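PDB 7JL4: E3 ubiquitin-protein ligase TRIM65 from Homo sapiens, which acts as an E3 ubiquitin ligase with roles in innate immunity, autophagy and inflammation, and is represented here by its C-terminal PRY-SPRY domain. Local coordinates for residues L22-S28 / V62-F68; H101-I105 / P176-L180; V84-Y90 / S110-V116; E76-H82 / G137-G141. All coordinates share one frame; numbering follows the deposited sequence.

Interaction 1: L22-S28 / V62-F68; sequences LTFDPVS and VQCAQSF
L22 lays its side chain against C64, Q66 and F68 together. Its CB sits 4.0 Å from C64 SG, and its CD2 meets the F68 ring at the edge, in plane, 3.6 Å from CZ. The amide of Q66 runs close by: the chain bends at chi2 (78°) and brings its head across T23, where OE1 accepts from T23 N at 2.9 Å. NE2 of the same amide gives a nearly straight bond to T23 OG1, 3.0 Å long and in the amide plane. With both ends engaged, the rotation of the Q66 head is fixed.

C64 pairs with F24 through a single backbone bridge, supported by A65 N bonded to T23 O and D25 N to Q63 O. Its sulfur approaches the F24 ring obliquely, 5.0 Å from the ring centroid. The V62 and F24 side chains cross at about a right angle, V62 CG1 4.0 Å from F24 CD1, while V62 CG2 packs against S28 OG. That hydroxyl works twice, accepting from Q63 N at 3.1 Å and donating to D25 O. D25 in turn takes Q63 NE2 on the anti lone pair of OD2, and its OD1 receives V27 N in an Asx turn.

L188, on strand 185-188 of the facing sheet, touches L22, F24 and C64. The loop thus runs beside strand 61-63, at one edge of the six-stranded sheet of the PRY-SPRY beta-sandwich.

Interaction 2: H101-I105 / P176-L180; sequences HTDNI and PVFWL
D103 lies flat on the indole of W179, which extends from strand 175-180 of the SPRY beta-sandwich toward the long loop between strands 84-89 and 111-116. D103 CB stands over the five-membered ring of W179 in a CH-pi contact, 3.4 Å from its centroid. The carboxylate continues across the same aromatic system, its plane only 5° from that of the indole. CG of D103 is anti to the backbone N (chi1 -179°), and this carries the acid over the ring and on toward W179 CB.

T102 comes in at the indole edge, where its OG1 accepts from W179 NE1 at 3.1 Å; the bond is bent (147°), with the oxygen somewhat tilted from the ring plane. Further along, I105 pushes CD1 to 3.5 Å from F178 C, and the I105 and V177 side chains reach toward each other tip to tip, their CG1 atoms 4.1 Å apart.

Beyond this shell, D103 OD2 is held by a salt bridge to R107 and a hydrogen bond from T85 OG1. Q61 packs against D103, I105 and W179. The other carboxylate oxygen, D103 OD1, closes an Asx turn by accepting I105 N at 3.0 Å from above the carboxylate plane.

Interaction 3: V84-Y90 / S110-V116; sequences VTLGVSY and SSWGLCV. Unlike the reference sequence in segment 110-116: S110 (reference Cys).
Two neighbouring antiparallel strands within the six-stranded sheet meet here, V84-S89 running against S111-V116. L86 pairs with L114 through two backbone bonds, L86 N to L114 O at 3.0 Å and L114 N to L86 O at 2.8 Å. V88 and W112 form a second hydrogen-bonded pair, and Y90 N extends the pattern past the strand end to the carbonyl oxygen of S110, a residue that is cysteine in the reference sequence.

Between these pairs G87 faces G113 as a non-hydrogen-bonded pair. Neither has a side chain, and the backbones come close, CA to CA 3.9 Å, with W112 O lying just 3.0 Å from G87 CA.

In the SPRY beta-sandwich this sheet turns one side to its partner sheet, and L86, V88 and V116 meet L140 and M142 of strand 139-145 there. W112 is on that same side, and its side chain swings along the strand to Y90. The edge of its six-membered ring points at the face of the tyrosine, a T-shaped pair with planes 82° apart and W112 CH2 3.7 Å from Y90 CZ. H125 stacks on the indole, while F166 and F170 meet it edge-to-face, and Y90 OH bonds to N171 N.

The side bearing T85, S89, S111 and C115 carries small polar groups. T85 OG1 lies anti to its own carbonyl carbon (chi1 -58°), which sets it 3.3 Å from C115 CB and leaves it bonded to D103 OD2. S89 CB and S111 CB touch at 3.8 Å, and S111 OG bonds to G106 N.

Interaction 4: E76-H82 / G137-G141; sequences EVRASDH and GRLLG
R78 and R138 cross at about a right angle, their guanidinium planes 47° apart, and each takes a separate course over the other segment. R78 bends at chi3 (-66°) and lays one face of its guanidinium over L139, with NH2 3.6 Å from L139 CB, while NH1 passes near the R138 backbone. A salt bridge from NH2 to E157 holds this flat group on the leucine.

R138 turns the other way, along A79 toward the end of 76-82. Its CB rests 3.3 Å from A79 O, and a bend at chi2 leads the chain on until H82 CB lies over one face of the guanidinium, 4.0 Å from R138 NH2. That nitrogen also lies at the edge of the imidazole ring. A water in the guanidinium plane accepts from R138 NH2 at 2.6 Å and donates to D81 OD1, bridging the carboxylate and the guanidinium, whose charged atoms do not touch. R138 NH1 is bonded to V135 O, a second hold on the group. D81 O, buried here, has no partner in the model.

The strands themselves pair antiparallel. V77 and L140 exchange two backbone bonds, and A79 N reaches R138 O at 3.0 Å. L139 sends CD1 back to V77 O, 3.6 Å away, while E76 lies beside G141 and carries its carboxylate on to R12, Y74 and W16.

Strands 72-79 and 139-145 are neighbours inside the seven-stranded sheet, bordered by 185-188 and 150-155; V77 and A79 pack on L186, and L140 on L86 and V116 of the facing sheet.

In the fold
Interactions 1, 2 and 3 follow one another across the six-stranded sheet, while interaction 4 belongs to the seven-stranded sheet facing it. Interaction 1 joins interaction 2 by V62 O to F178 N and C64 N to P176 O, each 3.0 Å. Interactions 2 and 3, with centres about 7 Å apart, share two polar links: W179 O to T85 N at 2.8 Å, and D103 OD2 to T85 OG1 at 2.7 Å. Across the sandwich, L86 CD2 of interaction 3 packs 3.7 Å from L140 CB of interaction 4, and F178 CE1 reaches V77 CG2. A glycerol, probably from the crystallisation liquor, bonds to C64 and S67 beside interaction 1.

Interaction 1: L22-S28 / V62-F68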
loop_
_atom_site.group_PDB
_atom_site.type_symbol
_atom_site.label_atom_id
_atom_site.label_comp_id
_atom_site.label_asym_id
_atom_site.label_seq_id
_atom_site.Cartn_x
_atom_site.Cartn_y
_atom_site.Cartn_z
ATOM N N LEU A 22 -0.587 11.328 0.611
ATOM C CA LEU A 22 -1.127 10.615 -0.541
ATOM C C LEU A 22 -2.649 10.708 -0.592
ATOM O O LEU A 22 -3.317 10.897 0.432
ATOM C CB LEU A 22 -0.727 9.131 -0.496
ATOM C CG LEU A 22 0.760 8.779 -0.416
ATOM C CD1 LEU A 22 0.890 7.255 -0.416
ATOM C CD2 LEU A 22 1.579 9.449 -1.517
ATOM N N THR A 23 -3.195 10.560 -1.807
ATOM C CA THR A 23 -4.642 10.446 -2.009
ATOM C C THR A 23 -4.925 9.325 -3.002
ATOM O O THR A 23 -4.115 9.053 -3.890
ATOM C CB THR A 23 -5.274 11.750 -2.519
ATOM O OG1 THR A 23 -4.608 12.175 -3.711
ATOM C CG2 THR A 23 -5.174 12.857 -1.481
ATOM N N PHE A 24 -6.077 8.672 -2.850
ATOM C CA PHE A 24 -6.456 7.621 -3.791
ATOM C C PHE A 24 -6.899 8.215 -5.129
ATOM O O PHE A 24 -7.336 9.367 -5.214
ATOM C CB PHE A 24 -7.566 6.745 -3.195
ATOM C CG PHE A 24 -7.117 5.950 -2.006
ATOM C CD1 PHE A 24 -6.180 4.932 -2.150
ATOM C CD2 PHE A 24 -7.617 6.225 -0.740
ATOM C CE1 PHE A 24 -5.761 4.179 -1.034
ATOM C CE2 PHE A 24 -7.225 5.471 0.371
ATOM C CZ PHE A 24 -6.280 4.456 0.226
ATOM N N ASP A 25 -6.726 7.426 -6.193
ATOM C CA ASP A 25 -7.170 7.785 -7.530
ATOM C C ASP A 25 -8.526 7.143 -7.756
ATOM O O ASP A 25 -8.595 5.914 -7.906
ATOM C CB ASP A 25 -6.152 7.294 -8.568
ATOM C CG ASP A 25 -6.636 7.416 -10.004
ATOM O OD1 ASP A 25 -7.733 7.965 -10.258
ATOM O OD2 ASP A 25 -5.906 6.919 -10.902
ATOM N N PRO A 26 -9.621 7.911 -7.763
ATOM C CA PRO A 26 -10.964 7.302 -7.918
ATOM C C PRO A 26 -11.202 6.633 -9.260
ATOM O O PRO A 26 -12.058 5.743 -9.336
ATOM C CB PRO A 26 -11.924 8.492 -7.720
ATOM C CG PRO A 26 -11.072 9.744 -7.871
ATOM C CD PRO A 26 -9.669 9.369 -7.518
ATOM N N VAL A 27 -10.501 7.038 -10.324
ATOM C CA VAL A 27 -10.705 6.393 -11.617
ATOM C C VAL A 27 -10.215 4.945 -11.571
ATOM O O VAL A 27 -10.790 4.058 -12.218
ATOM C CB VAL A 27 -10.014 7.201 -12.732
ATOM C CG1 VAL A 27 -10.311 6.589 -14.110
ATOM C CG2 VAL A 27 -10.464 8.667 -12.685
ATOM N N SER A 28 -9.162 4.683 -10.802
ATOM C CA SER A 28 -8.577 3.349 -10.679
ATOM C C SER A 28 -9.373 2.415 -9.771
ATOM O O SER A 28 -9.225 1.186 -9.873
ATOM C CB SER A 28 -7.156 3.494 -10.140
ATOM O OG SER A 28 -7.209 3.658 -8.726
ATOM N N VAL A 62 -6.819 -0.461 -5.660
ATOM C CA VAL A 62 -6.928 0.962 -5.957
ATOM C C VAL A 62 -5.519 1.520 -5.841
ATOM O O VAL A 62 -4.732 1.051 -5.015
ATOM C CB VAL A 62 -7.901 1.664 -4.983
ATOM C CG1 VAL A 62 -7.447 1.428 -3.548
ATOM C CG2 VAL A 62 -7.997 3.186 -5.299
ATOM N N GLN A 63 -5.192 2.514 -6.675
ATOM C CA GLN A 63 -3.879 3.149 -6.624
ATOM C C GLN A 63 -4.019 4.611 -6.194
ATOM O O GLN A 63 -5.126 5.148 -6.069
ATOM C CB GLN A 63 -3.161 3.068 -7.979
ATOM C CG GLN A 63 -3.809 3.935 -9.061
ATOM C CD GLN A 63 -3.143 3.815 -10.432
ATOM O OE1 GLN A 63 -2.258 2.987 -10.638
ATOM N NE2 GLN A 63 -3.558 4.668 -11.369
ATOM N N CYS A 64 -2.884 5.251 -5.936
ATOM C CA CYS A 64 -2.897 6.643 -5.503
ATOM C C CYS A 64 -2.689 7.562 -6.693
ATOM O O CYS A 64 -2.272 7.149 -7.776
ATOM C CB CYS A 64 -1.819 6.898 -4.448
ATOM S SG CYS A 64 -2.191 6.176 -2.836
ATOM N N ALA A 65 -2.967 8.839 -6.469
ATOM C CA ALA A 65 -2.785 9.850 -7.493
ATOM C C ALA A 65 -1.363 10.373 -7.561
ATOM O O ALA A 65 -1.100 11.283 -8.355
ATOM C CB ALA A 65 -3.735 11.024 -7.241
ATOM N N GLN A 66 -0.452 9.859 -6.748
ATOM C CA GLN A 66 0.931 10.326 -6.733
ATOM C C GLN A 66 1.855 9.241 -7.275
ATOM O O GLN A 66 1.604 8.050 -7.068
ATOM C CB GLN A 66 1.376 10.690 -5.307
ATOM C CG GLN A 66 0.620 11.902 -4.733
ATOM C CD GLN A 66 -0.785 11.557 -4.241
ATOM O OE1 GLN A 66 -1.061 10.422 -3.808
ATOM N NE2 GLN A 66 -1.675 12.519 -4.310
ATOM N N SER A 67 2.939 9.656 -7.941
ATOM C CA SER A 67 3.989 8.738 -8.400
ATOM C C SER A 67 5.363 9.281 -8.008
ATOM O O SER A 67 5.537 10.499 -7.825
ATOM C CB SER A 67 3.936 8.577 -9.919
ATOM O OG SER A 67 2.719 7.965 -10.295
ATOM N N PHE A 68 6.376 8.397 -7.953
ATOM C CA PHE A 68 7.698 8.806 -7.448
ATOM C C PHE A 68 8.826 8.328 -8.354
ATOM O O PHE A 68 8.799 7.191 -8.824
ATOM C CB PHE A 68 7.864 8.279 -6.000
ATOM C CG PHE A 68 6.755 8.745 -5.083
ATOM C CD1 PHE A 68 6.797 10.014 -4.510
ATOM C CD2 PHE A 68 5.626 7.949 -4.862
ATOM C CE1 PHE A 68 5.762 10.486 -3.703
ATOM C CE2 PHE A 68 4.582 8.408 -4.051
ATOM C CZ PHE A 68 4.647 9.688 -3.475
#

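Interaction 2: H101-I105 / P176-L180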
loop_
_atom_site.group_PDB
_atom_site.type_symbol
_atom_site.label_atom_id
_atom_site.label_comp_id
_atom_site.label_asym_id
_atom_site.label_seq_id
_atom_site.Cartn_x
_atom_site.Cartn_y
_atom_site.Cartn_z
ATOM N N HIS A 101 -7.204 -15.335 -8.831
ATOM C CA HIS A 101 -6.561 -14.436 -7.881
ATOM C C HIS A 101 -7.162 -13.037 -7.991
ATOM O O HIS A 101 -7.516 -12.586 -9.081
ATOM C CB HIS A 101 -5.039 -14.398 -8.110
ATOM C CG HIS A 101 -4.407 -15.757 -8.211
ATOM N ND1 HIS A 101 -4.522 -16.707 -7.217
ATOM C CD2 HIS A 101 -3.662 -16.329 -9.189
ATOM C CE1 HIS A 101 -3.889 -17.811 -7.582
ATOM N NE2 HIS A 101 -3.358 -17.608 -8.776
ATOM N N THR A 102 -7.291 -12.358 -6.849
ATOM C CA THR A 102 -7.864 -11.012 -6.783
ATOM C C THR A 102 -6.831 -9.952 -6.444
ATOM O O THR A 102 -7.173 -8.762 -6.394
ATOM C CB THR A 102 -8.984 -10.951 -5.738
ATOM O OG1 THR A 102 -8.421 -11.199 -4.441
ATOM C CG2 THR A 102 -10.065 -12.008 -6.034
ATOM N N ASP A 103 -5.591 -10.351 -6.181
ATOM C CA ASP A 103 -4.498 -9.453 -5.797
ATOM C C ASP A 103 -3.338 -9.773 -6.724
ATOM O O ASP A 103 -2.915 -10.934 -6.799
ATOM C CB ASP A 103 -4.128 -9.717 -4.324
ATOM C CG ASP A 103 -3.001 -8.831 -3.780
ATOM O OD1 ASP A 103 -2.506 -7.894 -4.460
ATOM O OD2 ASP A 103 -2.610 -9.093 -2.614
ATOM N N ASN A 104 -2.849 -8.785 -7.475
ATOM C CA ASN A 104 -1.677 -9.039 -8.305
ATOM C C ASN A 104 -0.467 -8.208 -7.882
ATOM O O ASN A 104 0.522 -8.152 -8.629
ATOM C CB ASN A 104 -2.010 -8.838 -9.794
ATOM C CG ASN A 104 -2.165 -7.369 -10.175
ATOM O OD1 ASN A 104 -2.097 -6.476 -9.318
ATOM N ND2 ASN A 104 -2.341 -7.110 -11.474
ATOM N N ILE A 105 -0.507 -7.590 -6.699
ATOM C CA ILE A 105 0.582 -6.725 -6.250
ATOM C C ILE A 105 1.771 -7.592 -5.841
ATOM O O ILE A 105 1.668 -8.423 -4.932
ATOM C CB ILE A 105 0.129 -5.816 -5.095
ATOM C CG1 ILE A 105 -1.050 -4.942 -5.523
ATOM C CG2 ILE A 105 1.301 -4.909 -4.633
ATOM C CD1 ILE A 105 -1.777 -4.257 -4.356
ATOM N N PRO A 176 1.937 4.142 -5.602
ATOM C CA PRO A 176 1.401 3.288 -4.537
ATOM C C PRO A 176 0.122 2.591 -4.987
ATOM O O PRO A 176 -0.727 3.190 -5.663
ATOM C CB PRO A 176 1.107 4.275 -3.399
ATOM C CG PRO A 176 1.999 5.484 -3.674
ATOM C CD PRO A 176 2.062 5.561 -5.187
ATOM N N VAL A 177 -0.034 1.325 -4.574
ATOM C CA VAL A 177 -1.182 0.526 -4.982
ATOM C C VAL A 177 -1.505 -0.443 -3.844
ATOM O O VAL A 177 -0.615 -0.875 -3.111
ATOM C CB VAL A 177 -0.902 -0.191 -6.324
ATOM C CG1 VAL A 177 0.319 -1.121 -6.208
ATOM C CG2 VAL A 177 -2.148 -0.942 -6.808
ATOM N N PHE A 178 -2.793 -0.726 -3.665
ATOM C CA PHE A 178 -3.295 -1.427 -2.483
ATOM C C PHE A 178 -4.343 -2.466 -2.867
ATOM O O PHE A 178 -5.114 -2.260 -3.804
ATOM C CB PHE A 178 -3.905 -0.415 -1.506
ATOM C CG PHE A 178 -2.935 0.651 -1.081
ATOM C CD1 PHE A 178 -2.087 0.431 -0.008
ATOM C CD2 PHE A 178 -2.849 1.845 -1.777
ATOM C CE1 PHE A 178 -1.171 1.382 0.388
ATOM C CE2 PHE A 178 -1.925 2.820 -1.404
ATOM C CZ PHE A 178 -1.074 2.579 -0.311
ATOM N N TRP A 179 -4.400 -3.561 -2.096
ATOM C CA TRP A 179 -5.420 -4.595 -2.219
ATOM C C TRP A 179 -6.163 -4.698 -0.893
ATOM O O TRP A 179 -5.550 -4.589 0.179
ATOM C CB TRP A 179 -4.791 -5.942 -2.548
ATOM C CG TRP A 179 -5.737 -7.118 -2.502
ATOM C CD1 TRP A 179 -6.527 -7.563 -3.506
ATOM C CD2 TRP A 179 -5.930 -8.025 -1.396
ATOM N NE1 TRP A 179 -7.219 -8.716 -3.097
ATOM C CE2 TRP A 179 -6.866 -9.000 -1.802
ATOM C CE3 TRP A 179 -5.402 -8.097 -0.101
ATOM C CZ2 TRP A 179 -7.286 -10.034 -0.954
ATOM C CZ3 TRP A 179 -5.818 -9.121 0.743
ATOM C CH2 TRP A 179 -6.754 -10.073 0.307
ATOM N N LEU A 180 -7.480 -4.885 -0.964
ATOM C CA LEU A 180 -8.338 -4.918 0.218
ATOM C C LEU A 180 -9.347 -6.046 0.105
ATOM O O LEU A 180 -10.150 -6.067 -0.832
ATOM C CB LEU A 180 -9.106 -3.606 0.397
ATOM C CG LEU A 180 -8.432 -2.296 0.742
ATOM C CD1 LEU A 180 -7.819 -1.667 -0.514
ATOM C CD2 LEU A 180 -9.500 -1.403 1.371
#

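Interaction 3: V84-Y90 / S110-V116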
loop_
_atom_site.group_PDB
_atom_site.type_symbol
_atom_site.label_atom_id
_atom_site.label_comp_id
_atom_site.label_asym_id
_atom_site.label_seq_id
_atom_site.Cartn_x
_atom_site.Cartn_y
_atom_site.Cartn_z
ATOM N N VAL A 84 -4.990 -6.965 3.887
ATOM C CA VAL A 84 -4.737 -5.867 2.969
ATOM C C VAL A 84 -3.328 -6.040 2.420
ATOM O O VAL A 84 -2.477 -6.695 3.033
ATOM C CB VAL A 84 -4.901 -4.486 3.659
ATOM C CG1 VAL A 84 -6.318 -4.345 4.229
ATOM C CG2 VAL A 84 -3.883 -4.313 4.769
ATOM N N THR A 85 -3.072 -5.431 1.252
ATOM C CA THR A 85 -1.739 -5.434 0.658
ATOM C C THR A 85 -1.356 -3.997 0.345
ATOM O O THR A 85 -2.169 -3.247 -0.201
ATOM C CB THR A 85 -1.652 -6.259 -0.634
ATOM O OG1 THR A 85 -2.039 -7.609 -0.381
ATOM C CG2 THR A 85 -0.198 -6.251 -1.206
ATOM N N LEU A 86 -0.132 -3.625 0.703
ATOM C CA LEU A 86 0.410 -2.289 0.463
ATOM C C LEU A 86 1.606 -2.429 -0.460
ATOM O O LEU A 86 2.516 -3.213 -0.174
ATOM C CB LEU A 86 0.875 -1.640 1.779
ATOM C CG LEU A 86 -0.063 -1.215 2.916
ATOM C CD1 LEU A 86 -0.805 -2.388 3.516
ATOM C CD2 LEU A 86 0.836 -0.638 3.987
ATOM N N GLY A 87 1.644 -1.639 -1.534
ATOM C CA GLY A 87 2.712 -1.832 -2.494
ATOM C C GLY A 87 2.939 -0.626 -3.381
ATOM O O GLY A 87 2.320 0.428 -3.212
ATOM N N VAL A 88 3.857 -0.800 -4.329
ATOM C CA VAL A 88 4.095 0.168 -5.398
ATOM C C VAL A 88 4.233 -0.595 -6.709
ATOM O O VAL A 88 4.615 -1.773 -6.721
ATOM C CB VAL A 88 5.356 1.011 -5.129
ATOM C CG1 VAL A 88 5.124 1.916 -3.913
ATOM C CG2 VAL A 88 6.555 0.119 -4.927
ATOM N N SER A 89 3.920 0.075 -7.822
ATOM C CA SER A 89 4.000 -0.560 -9.134
ATOM C C SER A 89 4.463 0.428 -10.190
ATOM O O SER A 89 4.252 1.637 -10.070
ATOM C CB SER A 89 2.645 -1.107 -9.603
ATOM O OG SER A 89 1.736 -0.029 -9.839
ATOM N N TYR A 90 5.041 -0.126 -11.262
ATOM C CA TYR A 90 5.252 0.602 -12.491
ATOM C C TYR A 90 3.897 0.832 -13.150
ATOM O O TYR A 90 2.909 0.194 -12.776
ATOM C CB TYR A 90 6.158 -0.195 -13.425
ATOM C CG TYR A 90 7.592 -0.320 -12.966
ATOM C CD1 TYR A 90 8.201 0.674 -12.180
ATOM C CD2 TYR A 90 8.350 -1.428 -13.339
ATOM C CE1 TYR A 90 9.554 0.557 -11.777
ATOM C CE2 TYR A 90 9.682 -1.554 -12.964
ATOM C CZ TYR A 90 10.276 -0.586 -12.175
ATOM O OH TYR A 90 11.601 -0.782 -11.839
ATOM N N SER A 110 6.789 -6.028 -12.073
ATOM C CA SER A 110 6.510 -4.582 -12.126
ATOM C C SER A 110 5.972 -4.017 -10.819
ATOM O O SER A 110 5.650 -2.817 -10.755
ATOM C CB SER A 110 5.526 -4.277 -13.266
ATOM O OG SER A 110 4.290 -4.955 -13.041
ATOM N N SER A 111 5.893 -4.827 -9.765
ATOM C CA SER A 111 5.342 -4.345 -8.514
ATOM C C SER A 111 5.980 -5.068 -7.345
ATOM O O SER A 111 6.586 -6.138 -7.491
ATOM C CB SER A 111 3.821 -4.501 -8.504
ATOM O OG SER A 111 3.471 -5.850 -8.665
ATOM N N TRP A 112 5.844 -4.454 -6.178
ATOM C CA TRP A 112 6.411 -4.955 -4.931
ATOM C C TRP A 112 5.374 -4.685 -3.852
ATOM O O TRP A 112 4.786 -3.600 -3.838
ATOM C CB TRP A 112 7.717 -4.183 -4.583
ATOM C CG TRP A 112 8.887 -4.385 -5.521
ATOM C CD1 TRP A 112 9.995 -5.156 -5.295
ATOM C CD2 TRP A 112 9.087 -3.763 -6.805
ATOM N NE1 TRP A 112 10.874 -5.054 -6.363
ATOM C CE2 TRP A 112 10.336 -4.215 -7.303
ATOM C CE3 TRP A 112 8.349 -2.850 -7.567
ATOM C CZ2 TRP A 112 10.846 -3.805 -8.542
ATOM C CZ3 TRP A 112 8.842 -2.459 -8.800
ATOM C CH2 TRP A 112 10.079 -2.932 -9.275
ATOM N N GLY A 113 5.154 -5.622 -2.932
ATOM C CA GLY A 113 4.094 -5.416 -1.958
ATOM C C GLY A 113 4.313 -6.192 -0.676
ATOM O O GLY A 113 5.167 -7.076 -0.599
ATOM N N LEU A 114 3.573 -5.787 0.360
ATOM C CA LEU A 114 3.583 -6.449 1.661
ATOM C C LEU A 114 2.136 -6.739 2.002
ATOM O O LEU A 114 1.348 -5.804 2.181
ATOM C CB LEU A 114 4.202 -5.573 2.757
ATOM C CG LEU A 114 4.349 -6.305 4.104
ATOM C CD1 LEU A 114 5.538 -7.229 4.059
ATOM C CD2 LEU A 114 4.481 -5.343 5.269
ATOM N N CYS A 115 1.772 -8.019 2.077
ATOM C CA CYS A 115 0.403 -8.371 2.427
ATOM C C CYS A 115 0.342 -8.739 3.913
ATOM O O CYS A 115 1.167 -9.517 4.404
ATOM C CB CYS A 115 -0.086 -9.506 1.525
ATOM S SG CYS A 115 -1.710 -10.176 2.025
ATOM N N VAL A 116 -0.592 -8.132 4.638
ATOM C CA VAL A 116 -0.766 -8.387 6.058
ATOM C C VAL A 116 -1.840 -9.456 6.202
ATOM O O VAL A 116 -2.979 -9.267 5.770
ATOM C CB VAL A 116 -1.156 -7.106 6.805
ATOM C CG1 VAL A 116 -1.293 -7.362 8.293
ATOM C CG2 VAL A 116 -0.112 -6.037 6.523
#

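Interaction 4: E76-H82 / G137-G141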
loop_
_atom_site.group_PDB
_atom_site.type_symbol
_atom_site.label_atom_id
_atom_site.label_comp_id
_atom_site.label_asym_id
_atom_site.label_seq_id
_atom_site.Cartn_x
_atom_site.Cartn_y
_atom_site.Cartn_z
ATOM N N GLU A 76 2.627 6.855 5.702
ATOM C CA GLU A 76 2.027 5.910 6.631
ATOM C C GLU A 76 0.565 5.680 6.277
ATOM O O GLU A 76 -0.127 6.575 5.789
ATOM C CB GLU A 76 2.166 6.399 8.082
ATOM C CG GLU A 76 3.619 6.332 8.561
ATOM C CD GLU A 76 3.859 7.011 9.894
ATOM O OE1 GLU A 76 2.900 7.558 10.476
ATOM O OE2 GLU A 76 5.008 6.941 10.398
ATOM N N VAL A 77 0.109 4.460 6.531
ATOM C CA VAL A 77 -1.236 3.998 6.201
ATOM C C VAL A 77 -1.781 3.260 7.415
ATOM O O VAL A 77 -1.043 2.497 8.048
ATOM C CB VAL A 77 -1.219 3.051 4.979
ATOM C CG1 VAL A 77 -2.619 2.503 4.685
ATOM C CG2 VAL A 77 -0.627 3.730 3.758
ATOM N N ARG A 78 -3.057 3.458 7.736
ATOM C CA ARG A 78 -3.705 2.674 8.786
ATOM C C ARG A 78 -4.696 1.683 8.183
ATOM O O ARG A 78 -5.585 2.073 7.423
ATOM C CB ARG A 78 -4.424 3.558 9.794
ATOM C CG ARG A 78 -5.113 2.695 10.869
ATOM C CD ARG A 78 -5.510 3.451 12.096
ATOM N NE ARG A 78 -4.376 3.956 12.872
ATOM C CZ ARG A 78 -3.667 3.221 13.729
ATOM N NH1 ARG A 78 -3.941 1.934 13.899
ATOM N NH2 ARG A 78 -2.672 3.772 14.405
ATOM N N ALA A 79 -4.569 0.411 8.554
ATOM C CA ALA A 79 -5.491 -0.632 8.117
ATOM C C ALA A 79 -6.504 -0.931 9.216
ATOM O O ALA A 79 -6.135 -1.049 10.388
ATOM C CB ALA A 79 -4.719 -1.911 7.766
ATOM N N SER A 80 -7.781 -1.098 8.844
ATOM C CA SER A 80 -8.785 -1.433 9.862
ATOM C C SER A 80 -8.617 -2.849 10.395
ATOM O O SER A 80 -9.161 -3.164 11.465
ATOM C CB SER A 80 -10.218 -1.306 9.324
ATOM O OG SER A 80 -10.445 -2.206 8.238
ATOM N N ASP A 81 -7.903 -3.706 9.667
ATOM C CA ASP A 81 -7.864 -5.143 9.938
ATOM C C ASP A 81 -6.792 -5.745 9.039
ATOM O O ASP A 81 -6.239 -5.063 8.172
ATOM C CB ASP A 81 -9.217 -5.791 9.658
ATOM C CG ASP A 81 -9.391 -7.153 10.338
ATOM O OD1 ASP A 81 -8.485 -7.622 11.073
ATOM O OD2 ASP A 81 -10.474 -7.734 10.136
ATOM N N HIS A 82 -6.519 -7.040 9.241
ATOM C CA HIS A 82 -5.636 -7.764 8.337
ATOM C C HIS A 82 -6.348 -8.027 7.012
ATOM O O HIS A 82 -7.538 -7.749 6.848
ATOM C CB HIS A 82 -5.189 -9.086 8.958
ATOM C CG HIS A 82 -6.333 -9.991 9.302
ATOM N ND1 HIS A 82 -7.093 -10.616 8.337
ATOM C CD2 HIS A 82 -6.881 -10.326 10.490
ATOM C CE1 HIS A 82 -8.046 -11.323 8.921
ATOM N NE2 HIS A 82 -7.938 -11.166 10.227
ATOM N N GLY A 137 0.340 -4.722 15.047
ATOM C CA GLY A 137 0.124 -3.318 14.736
ATOM C C GLY A 137 -0.519 -3.133 13.376
ATOM O O GLY A 137 -0.240 -3.860 12.425
ATOM N N ARG A 138 -1.384 -2.121 13.279
ATOM C CA ARG A 138 -2.081 -1.816 12.034
ATOM C C ARG A 138 -1.682 -0.464 11.446
ATOM O O ARG A 138 -2.335 0.010 10.509
ATOM C CB ARG A 138 -3.595 -1.870 12.261
ATOM C CG ARG A 138 -4.094 -3.270 12.643
ATOM C CD ARG A 138 -4.022 -4.227 11.471
ATOM N NE ARG A 138 -4.324 -5.609 11.910
ATOM C CZ ARG A 138 -3.417 -6.572 12.052
ATOM N NH1 ARG A 138 -2.144 -6.321 11.807
ATOM N NH2 ARG A 138 -3.783 -7.792 12.463
ATOM N N LEU A 139 -0.641 0.173 11.970
ATOM C CA LEU A 139 -0.135 1.430 11.422
ATOM C C LEU A 139 1.171 1.105 10.710
ATOM O O LEU A 139 2.153 0.708 11.349
ATOM C CB LEU A 139 0.054 2.468 12.524
ATOM C CG LEU A 139 0.588 3.808 12.037
ATOM C CD1 LEU A 139 -0.356 4.424 11.017
ATOM C CD2 LEU A 139 0.801 4.756 13.205
ATOM N N LEU A 140 1.181 1.252 9.387
ATOM C CA LEU A 140 2.257 0.729 8.569
ATOM C C LEU A 140 2.909 1.865 7.803
ATOM O O LEU A 140 2.228 2.797 7.361
ATOM C CB LEU A 140 1.726 -0.331 7.604
ATOM C CG LEU A 140 1.026 -1.440 8.398
ATOM C CD1 LEU A 140 0.137 -2.269 7.497
ATOM C CD2 LEU A 140 2.086 -2.287 9.092
ATOM N N GLY A 141 4.229 1.796 7.656
ATOM C CA GLY A 141 4.972 2.808 6.920
ATOM C C GLY A 141 5.663 2.212 5.709
ATOM O O GLY A 141 6.051 1.042 5.709
HETATM O O HOH W 1 -6.368 -7.380 12.741
#